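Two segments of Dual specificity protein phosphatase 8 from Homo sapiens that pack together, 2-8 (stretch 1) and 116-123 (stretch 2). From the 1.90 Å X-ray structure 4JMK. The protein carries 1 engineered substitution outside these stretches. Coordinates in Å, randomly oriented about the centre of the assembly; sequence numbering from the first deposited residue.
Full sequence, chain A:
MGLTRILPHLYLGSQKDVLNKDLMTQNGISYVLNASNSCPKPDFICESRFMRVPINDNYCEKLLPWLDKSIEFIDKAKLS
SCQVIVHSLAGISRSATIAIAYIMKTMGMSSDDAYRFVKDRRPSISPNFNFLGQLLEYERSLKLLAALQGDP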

# COMPACT_ATOMS: atom_id res chain seq x y z
N GLY A 2 -5.45 -3.46 15.37
CA GLY A 2 -5.81 -2.19 14.76
C GLY A 2 -5.94 -2.28 13.24
O GLY A 2 -5.93 -1.26 12.55
N LEU A 3 -6.06 -3.50 12.74
CA LEU A 3 -6.21 -3.75 11.30
C LEU A 3 -7.28 -2.88 10.64
O LEU A 3 -8.42 -2.86 11.10
CB LEU A 3 -6.55 -5.22 11.07
CG LEU A 3 -6.65 -5.65 9.61
CD1 LEU A 3 -5.33 -5.36 8.92
CD2 LEU A 3 -7.00 -7.12 9.48
N THR A 4 -6.91 -2.17 9.58
CA THR A 4 -7.84 -1.28 8.89
C THR A 4 -8.24 -1.78 7.51
O THR A 4 -7.39 -2.09 6.68
CB THR A 4 -7.23 0.12 8.69
OG1 THR A 4 -6.63 0.56 9.91
CG2 THR A 4 -8.30 1.11 8.25
N ARG A 5 -9.54 -1.87 7.26
CA ARG A 5 -10.04 -2.12 5.92
C ARG A 5 -10.10 -0.79 5.16
O ARG A 5 -10.83 0.12 5.56
CB ARG A 5 -11.42 -2.77 5.98
CG ARG A 5 -11.93 -3.30 4.65
CD ARG A 5 -13.40 -3.73 4.76
NE ARG A 5 -14.32 -2.61 4.58
CZ ARG A 5 -14.97 -1.98 5.56
NH1 ARG A 5 -14.81 -2.36 6.82
NH2 ARG A 5 -15.78 -0.97 5.27
N ILE A 6 -9.34 -0.66 4.07
CA ILE A 6 -9.35 0.59 3.30
C ILE A 6 -10.39 0.53 2.16
O ILE A 6 -11.20 1.45 1.99
CB ILE A 6 -7.95 0.92 2.73
CG1 ILE A 6 -6.92 1.01 3.86
CG2 ILE A 6 -7.97 2.22 1.93
CD1 ILE A 6 -7.23 2.12 4.89
N LEU A 7 -10.33 -0.55 1.38
CA LEU A 7 -11.31 -0.86 0.34
C LEU A 7 -11.71 -2.32 0.56
O LEU A 7 -11.03 -3.00 1.32
CB LEU A 7 -10.69 -0.69 -1.05
CG LEU A 7 -10.08 0.68 -1.37
CD1 LEU A 7 -9.45 0.65 -2.76
CD2 LEU A 7 -11.14 1.78 -1.30
N PRO A 8 -12.79 -2.80 -0.09
CA PRO A 8 -13.17 -4.19 0.19
C PRO A 8 -12.05 -5.20 -0.06
O PRO A 8 -11.99 -6.23 0.61
CB PRO A 8 -14.36 -4.44 -0.76
CG PRO A 8 -14.98 -3.10 -0.93
CD PRO A 8 -13.80 -2.11 -0.91
N ARG A 116 -6.13 12.05 2.63
CA ARG A 116 -7.24 12.23 3.57
C ARG A 116 -8.14 10.97 3.62
O ARG A 116 -8.63 10.61 4.69
CB ARG A 116 -8.06 13.47 3.17
CG ARG A 116 -9.11 13.91 4.18
CD ARG A 116 -9.87 15.12 3.65
NE ARG A 116 -10.44 14.84 2.33
CZ ARG A 116 -10.98 15.74 1.52
NH1 ARG A 116 -11.03 17.02 1.89
NH2 ARG A 116 -11.46 15.37 0.34
N PHE A 117 -8.34 10.32 2.48
CA PHE A 117 -9.16 9.10 2.42
C PHE A 117 -8.58 8.01 3.34
O PHE A 117 -9.31 7.36 4.11
CB PHE A 117 -9.26 8.59 0.98
CG PHE A 117 -10.19 7.40 0.80
CD1 PHE A 117 -11.47 7.57 0.29
CD2 PHE A 117 -9.77 6.12 1.12
CE1 PHE A 117 -12.32 6.48 0.10
CE2 PHE A 117 -10.61 5.02 0.95
CZ PHE A 117 -11.88 5.19 0.45
N VAL A 118 -7.27 7.80 3.25
CA VAL A 118 -6.65 6.76 4.06
C VAL A 118 -6.56 7.21 5.51
O VAL A 118 -6.82 6.42 6.43
CB VAL A 118 -5.27 6.40 3.53
CG1 VAL A 118 -4.61 5.33 4.42
CG2 VAL A 118 -5.41 5.90 2.09
N LYS A 119 -6.23 8.48 5.70
CA LYS A 119 -6.09 9.05 7.04
C LYS A 119 -7.40 8.99 7.83
O LYS A 119 -7.40 8.71 9.03
CB LYS A 119 -5.60 10.50 6.92
CG LYS A 119 -5.50 11.26 8.22
CD LYS A 119 -4.24 10.92 8.97
CE LYS A 119 -4.01 11.88 10.15
NZ LYS A 119 -2.92 11.35 11.00
N ASP A 120 -8.52 9.25 7.15
CA ASP A 120 -9.84 9.14 7.79
C ASP A 120 -10.12 7.74 8.33
O ASP A 120 -10.79 7.60 9.35
CB ASP A 120 -10.95 9.53 6.82
CG ASP A 120 -11.03 11.01 6.56
OD1 ASP A 120 -11.65 11.39 5.55
OD2 ASP A 120 -10.47 11.80 7.36
N ARG A 121 -9.64 6.72 7.64
CA ARG A 121 -9.96 5.34 8.00
C ARG A 121 -8.92 4.74 8.96
O ARG A 121 -9.24 3.88 9.77
CB ARG A 121 -10.12 4.48 6.73
CG ARG A 121 -11.41 4.82 5.96
CD ARG A 121 -11.32 4.55 4.46
NE ARG A 121 -12.59 4.87 3.80
CZ ARG A 121 -12.94 6.09 3.38
NH1 ARG A 121 -12.12 7.12 3.53
NH2 ARG A 121 -14.12 6.28 2.81
N ARG A 122 -7.69 5.23 8.88
CA ARG A 122 -6.63 4.82 9.79
C ARG A 122 -5.93 6.07 10.32
O ARG A 122 -4.86 6.45 9.83
CB ARG A 122 -5.65 3.88 9.06
CG ARG A 122 -4.59 3.23 9.95
CD ARG A 122 -3.80 2.16 9.18
NE ARG A 122 -2.69 1.62 9.97
CZ ARG A 122 -2.80 0.58 10.79
NH1 ARG A 122 -3.97 -0.02 10.96
NH2 ARG A 122 -1.74 0.16 11.47
N PRO A 123 -6.53 6.72 11.34
CA PRO A 123 -6.06 8.02 11.84
C PRO A 123 -4.63 8.01 12.34
O PRO A 123 -3.98 9.06 12.38
CB PRO A 123 -7.01 8.31 13.01
CG PRO A 123 -8.26 7.57 12.67
CD PRO A 123 -7.80 6.32 11.96
O HOH W 1 -8.54 1.43 11.76

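The most unusual feature of this contact is a buried arginine, one of whose terminal nitrogens, NH1, serves two acceptors on the opposing segment. Arg 122 runs out with chi1, chi2 and chi3 all in the t well, and this extension carries its guanidinium to the start of the first stretch. There Arg 122 NH1 donates to Thr 4 OG1 at 2.9 Å, with a nearly straight N-H...O angle of 161°, and more weakly to the backbone, Arg 122 NH1 to Gly 2 O at 2.8 Å, where the angle is only 120°. Both oxygens lie at the edge of the guanidinium, near its plane, which is where its N-H bonds point. Burying a charged group is costly unless its donors are used; here NE and NH2 are hydrogen-bonded elsewhere in the structure, so the group is well paid for.

Thr 4 is the matching piece. Its CA-to-CB bond points toward the second stretch, and chi1 in the m well presents the hydroxyl to the arginine while the methyl Thr 4 CG2 rests 3.3 Å from Arg 121 O and 4.1 Å from Arg 121 CB. A small residue with one polar and one apolar branch suits this buried spot because both kinds of surface are within reach. Water 1 adds an indirect link between the segments: it lies 2.8 Å from Thr 4 OG1 and donates a hydrogen bond to Arg 121 O at 3.2 Å, bridging the threonine to a backbone carbonyl of the second stretch. At Gly 2 the main chain alone supplies the acceptor, so the bond to Arg 122 asks nothing of a side chain.

Beyond this polar end the contact becomes mostly apolar, and Ile 6 dominates it, with the largest covered area of any residue here. The chain turns a corner at this residue. Its CA-to-CB bond points sideways, but the end of the side chain comes nearer to the helix, and its branches spread over several partners: Ile 6 CD1 is 4.2 Å from Val 118 CG1 and 4.2 Å from Arg 121 CB, while Ile 6 CG2 sits 4.0 Å from Phe 117 CE2. A beta-branched residue can cover this width without a long reach. The Phe 117 ring, reached through a t chi1, also meets the backbone, with Ile 6 O at its edge, 3.8 Å from Phe 117 CE2. Leu 7 extends the apolar patch, its CD2 lying 3.9 Å from Phe 117 CZ.

Arg 121 plays a different part from its neighbour. Exposed, it folds back along its own helix, where Arg 121 NH1 donates to Phe 117 O at 2.9 Å, and its aliphatic stem lies against the first stretch, with Arg 121 CD 4.0 Å from Ile 6 O. The arrangement reads as a simple pattern: apolar side chains pack along the helical part, and a pinned arginine, Arg 122, clasps the start of the first stretch. In total 350 Å² is buried, counting both sides.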